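TRNA nucleotidyl transferase-related protein (Thermotoga maritima, PDB 3H38) probably adds nucleotides of the CCA sequence to the 3' end of tRNA, using CTP and ATP with magnesium as cofactor. Local coordinates at residues 49-54 against 186-191. Sequence-based numbering, arbitrary orientation.
Sequences LGIKNL and QRFDFR
L49 and F188 each carry CG anti to their own carbonyl carbon (chi1 -72° and -41°), and from these positions the two side chains reach for one another and cross at about a right angle. One leucine methyl makes the meeting: L49 CD1 lies 3.7 Å from F188 CD1, and F188 CE1 is equally near, so the methyl sits level with the CD1-CE1 bond and comes at it obliquely. I51 adds a looser apolar touch. Its chain is extended at chi2 (-179°), which carries the terminal methyl to the ring edge, near the ring plane, where I51 CD1 stands 4.3 Å from F188 CE1. R187 CD lies against one face of the same ring, 3.4 Å above the plane and displaced toward the rim. F188 lays its CB 3.7 Å above one face of the F190 ring. The contact is small (127 Å² in all) and wholly apolar. G50, with positive phi, closes helix 42-49 in a Schellman motif, turning the chain between the two aliphatic residues. R187 and R45, which F188 also touches, bind ATP and CTP in other structures of the protein, so F188 ties this apolar patch to the nucleotide-binding arginines, although no nucleotide is bound here. The contact joins the C-terminal end of helix 42-49 and the following loop, in the head domain, to the residue just past the C-terminal end of helix 177-187, in the probable RNA-binding region, while F190 packs on I163 of strand 162-163, which pairs in parallel with strand 191-192.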
ATOM      1  N   LEU A  49     -20.350  -7.644  -8.253  1.00 42.75           N
ATOM      2  CA  LEU A  49     -19.262  -8.337  -8.974  1.00 42.96           C
ATOM      3  C   LEU A  49     -19.144  -9.795  -8.562  1.00 46.83           C
ATOM      4  O   LEU A  49     -18.411 -10.557  -9.179  1.00 45.58           O
ATOM      5  CB  LEU A  49     -17.901  -7.645  -8.765  1.00 26.70           C
ATOM      6  CG  LEU A  49     -17.789  -6.308  -9.504  1.00 37.04           C
ATOM      7  CD1 LEU A  49     -16.572  -5.518  -9.063  1.00 32.02           C
ATOM      8  CD2 LEU A  49     -17.824  -6.515 -11.039  1.00 29.69           C
ATOM      9  N   GLY A  50     -19.883 -10.180  -7.525  1.00 49.87           N
ATOM     10  CA  GLY A  50     -19.793 -11.521  -6.988  1.00 33.10           C
ATOM     11  C   GLY A  50     -18.444 -11.751  -6.334  1.00 47.23           C
ATOM     12  O   GLY A  50     -17.833 -12.812  -6.505  1.00 56.84           O
ATOM     13  N   ILE A  51     -17.977 -10.756  -5.587  1.00 48.51           N
ATOM     14  CA  ILE A  51     -16.696 -10.822  -4.896  1.00 51.99           C
ATOM     15  C   ILE A  51     -16.901 -10.822  -3.390  1.00 52.72           C
ATOM     16  O   ILE A  51     -17.423  -9.870  -2.834  1.00 55.53           O
ATOM     17  CB  ILE A  51     -15.806  -9.622  -5.259  1.00 50.37           C
ATOM     18  CG1 ILE A  51     -15.361  -9.719  -6.717  1.00 47.35           C
ATOM     19  CG2 ILE A  51     -14.591  -9.521  -4.309  1.00 40.65           C
ATOM     20  CD1 ILE A  51     -14.444  -8.564  -7.146  1.00 42.34           C
ATOM     21  N   LYS A  52     -16.465 -11.870  -2.734  1.00 57.39           N
ATOM     22  CA  LYS A  52     -16.595 -11.973  -1.313  1.00 52.39           C
ATOM     23  C   LYS A  52     -16.098 -10.728  -0.647  1.00 48.06           C
ATOM     24  O   LYS A  52     -15.075 -10.218  -0.992  1.00 39.06           O
ATOM     25  CB  LYS A  52     -15.815 -13.165  -0.811  1.00 63.06           C
ATOM     26  CG  LYS A  52     -16.595 -14.069   0.062  1.00 75.30           C
ATOM     27  CD  LYS A  52     -16.197 -13.930   1.487  1.00 77.95           C
ATOM     28  CE  LYS A  52     -15.314 -15.054   1.892  1.00 84.37           C
ATOM     29  NZ  LYS A  52     -13.926 -14.649   2.204  1.00 85.96           N
ATOM     30  N   ASN A  53     -16.856 -10.238   0.308  1.00 56.40           N
ATOM     31  CA  ASN A  53     -16.520  -8.996   1.007  1.00 54.71           C
ATOM     32  C   ASN A  53     -17.184  -9.048   2.360  1.00 56.87           C
ATOM     33  O   ASN A  53     -18.378  -8.819   2.460  1.00 51.68           O
ATOM     34  CB  ASN A  53     -17.046  -7.768   0.261  1.00 45.23           C
ATOM     35  CG  ASN A  53     -16.872  -6.476   1.070  1.00 46.59           C
ATOM     36  OD1 ASN A  53     -16.961  -6.486   2.298  1.00 51.91           O
ATOM     37  ND2 ASN A  53     -16.608  -5.367   0.381  1.00 35.25           N
ATOM     38  N   LEU A  54     -16.421  -9.339   3.404  1.00 63.64           N
ATOM     39  CA  LEU A  54     -17.048  -9.792   4.638  1.00 74.05           C
ATOM     40  C   LEU A  54     -17.593  -8.692   5.516  1.00 78.60           C
ATOM     41  O   LEU A  54     -18.634  -8.867   6.154  1.00 82.33           O
ATOM     42  CB  LEU A  54     -16.094 -10.669   5.438  1.00 78.11           C
ATOM     43  CG  LEU A  54     -15.733 -11.934   4.668  1.00 81.63           C
ATOM     44  CD1 LEU A  54     -14.324 -11.815   4.059  1.00 82.82           C
ATOM     45  CD2 LEU A  54     -15.842 -13.135   5.582  1.00 80.34           C
ATOM     46  N   GLN A 186      -6.703  -0.948 -12.102  1.00 39.98           N
ATOM     47  CA  GLN A 186      -5.958  -2.198 -12.176  1.00 46.96           C
ATOM     48  C   GLN A 186      -6.560  -3.282 -11.279  1.00 41.60           C
ATOM     49  O   GLN A 186      -6.399  -4.465 -11.558  1.00 46.95           O
ATOM     50  CB  GLN A 186      -4.438  -2.037 -11.873  1.00 53.68           C
ATOM     51  CG  GLN A 186      -3.736  -0.813 -12.463  1.00 48.49           C
ATOM     52  CD  GLN A 186      -4.002  -0.632 -13.945  1.00 54.43           C
ATOM     53  OE1 GLN A 186      -4.032  -1.595 -14.694  1.00 52.37           O
ATOM     54  NE2 GLN A 186      -4.199   0.615 -14.373  1.00 55.55           N
ATOM     55  N   ARG A 187      -7.228  -2.901 -10.195  1.00 44.41           N
ATOM     56  CA  ARG A 187      -7.729  -3.897  -9.239  1.00 48.40           C
ATOM     57  C   ARG A 187      -8.866  -4.799  -9.764  1.00 61.21           C
ATOM     58  O   ARG A 187      -8.932  -5.978  -9.423  1.00 69.62           O
ATOM     59  CB  ARG A 187      -8.147  -3.250  -7.924  1.00 42.46           C
ATOM     60  CG  ARG A 187      -8.973  -4.182  -7.043  1.00 35.30           C
ATOM     61  CD  ARG A 187      -9.973  -3.379  -6.267  1.00 44.99           C
ATOM     62  NE  ARG A 187      -9.554  -3.044  -4.906  1.00 51.76           N
ATOM     63  CZ  ARG A 187     -10.236  -3.399  -3.814  1.00 63.08           C
ATOM     64  NH1 ARG A 187      -9.801  -3.036  -2.606  1.00 69.06           N
ATOM     65  NH2 ARG A 187     -11.367  -4.109  -3.926  1.00 48.25           N
ATOM     66  N   PHE A 188      -9.766  -4.232 -10.562  1.00 59.31           N
ATOM     67  CA  PHE A 188     -10.668  -5.014 -11.401  1.00 54.85           C
ATOM     68  C   PHE A 188     -10.047  -4.831 -12.756  1.00 55.62           C
ATOM     69  O   PHE A 188      -9.018  -4.172 -12.862  1.00 70.98           O
ATOM     70  CB  PHE A 188     -12.052  -4.389 -11.356  1.00 52.69           C
ATOM     71  CG  PHE A 188     -12.440  -3.936  -9.992  1.00 47.70           C
ATOM     72  CD1 PHE A 188     -12.940  -4.838  -9.057  1.00 52.73           C
ATOM     73  CD2 PHE A 188     -12.286  -2.611  -9.620  1.00 48.54           C
ATOM     74  CE1 PHE A 188     -13.286  -4.420  -7.777  1.00 44.93           C
ATOM     75  CE2 PHE A 188     -12.625  -2.190  -8.360  1.00 36.09           C
ATOM     76  CZ  PHE A 188     -13.129  -3.097  -7.432  1.00 41.78           C
ATOM     77  N   ASP A 189     -10.607  -5.368 -13.817  1.00 44.21           N
ATOM     78  CA  ASP A 189      -9.902  -5.074 -15.068  1.00 58.94           C
ATOM     79  C   ASP A 189     -10.587  -3.907 -15.761  1.00 54.18           C
ATOM     80  O   ASP A 189     -11.177  -4.044 -16.842  1.00 48.49           O
ATOM     81  CB  ASP A 189      -9.759  -6.299 -15.981  1.00 70.41           C
ATOM     82  CG  ASP A 189      -8.755  -6.074 -17.114  1.00 75.65           C
ATOM     83  OD1 ASP A 189      -8.223  -4.948 -17.240  1.00 75.18           O
ATOM     84  OD2 ASP A 189      -8.508  -7.025 -17.887  1.00 84.13           O
ATOM     85  N   PHE A 190     -10.530  -2.745 -15.128  1.00 53.29           N
ATOM     86  CA  PHE A 190     -11.387  -1.667 -15.590  1.00 53.49           C
ATOM     87  C   PHE A 190     -10.665  -0.630 -16.384  1.00 47.91           C
ATOM     88  O   PHE A 190      -9.446  -0.564 -16.360  1.00 54.54           O
ATOM     89  CB  PHE A 190     -12.169  -1.048 -14.443  1.00 53.57           C
ATOM     90  CG  PHE A 190     -13.350  -1.860 -14.045  1.00 52.12           C
ATOM     91  CD1 PHE A 190     -14.322  -1.348 -13.208  1.00 45.04           C
ATOM     92  CD2 PHE A 190     -13.495  -3.143 -14.534  1.00 39.18           C
ATOM     93  CE1 PHE A 190     -15.394  -2.114 -12.856  1.00 44.91           C
ATOM     94  CE2 PHE A 190     -14.563  -3.906 -14.190  1.00 36.19           C
ATOM     95  CZ  PHE A 190     -15.518  -3.404 -13.349  1.00 43.85           C
ATOM     96  N   ARG A 191     -11.438   0.157 -17.118  1.00 46.83           N
ATOM     97  CA  ARG A 191     -10.885   1.287 -17.847  1.00 51.77           C
ATOM     98  C   ARG A 191     -11.527   2.578 -17.332  1.00 44.48           C
ATOM     99  O   ARG A 191     -12.698   2.598 -16.929  1.00 49.03           O
ATOM    100  CB  ARG A 191     -11.110   1.125 -19.354  1.00 52.76           C
ATOM    101  CG  ARG A 191     -12.584   1.325 -19.780  1.00 65.94           C
ATOM    102  CD  ARG A 191     -12.771   1.138 -21.283  1.00 74.37           C
ATOM    103  NE  ARG A 191     -13.601   2.189 -21.868  1.00 78.01           N
ATOM    104  CZ  ARG A 191     -14.889   2.058 -22.172  1.00 79.84           C
ATOM    105  NH1 ARG A 191     -15.548   3.086 -22.701  1.00 71.97           N
ATOM    106  NH2 ARG A 191     -15.517   0.902 -21.950  1.00 81.83           N
TER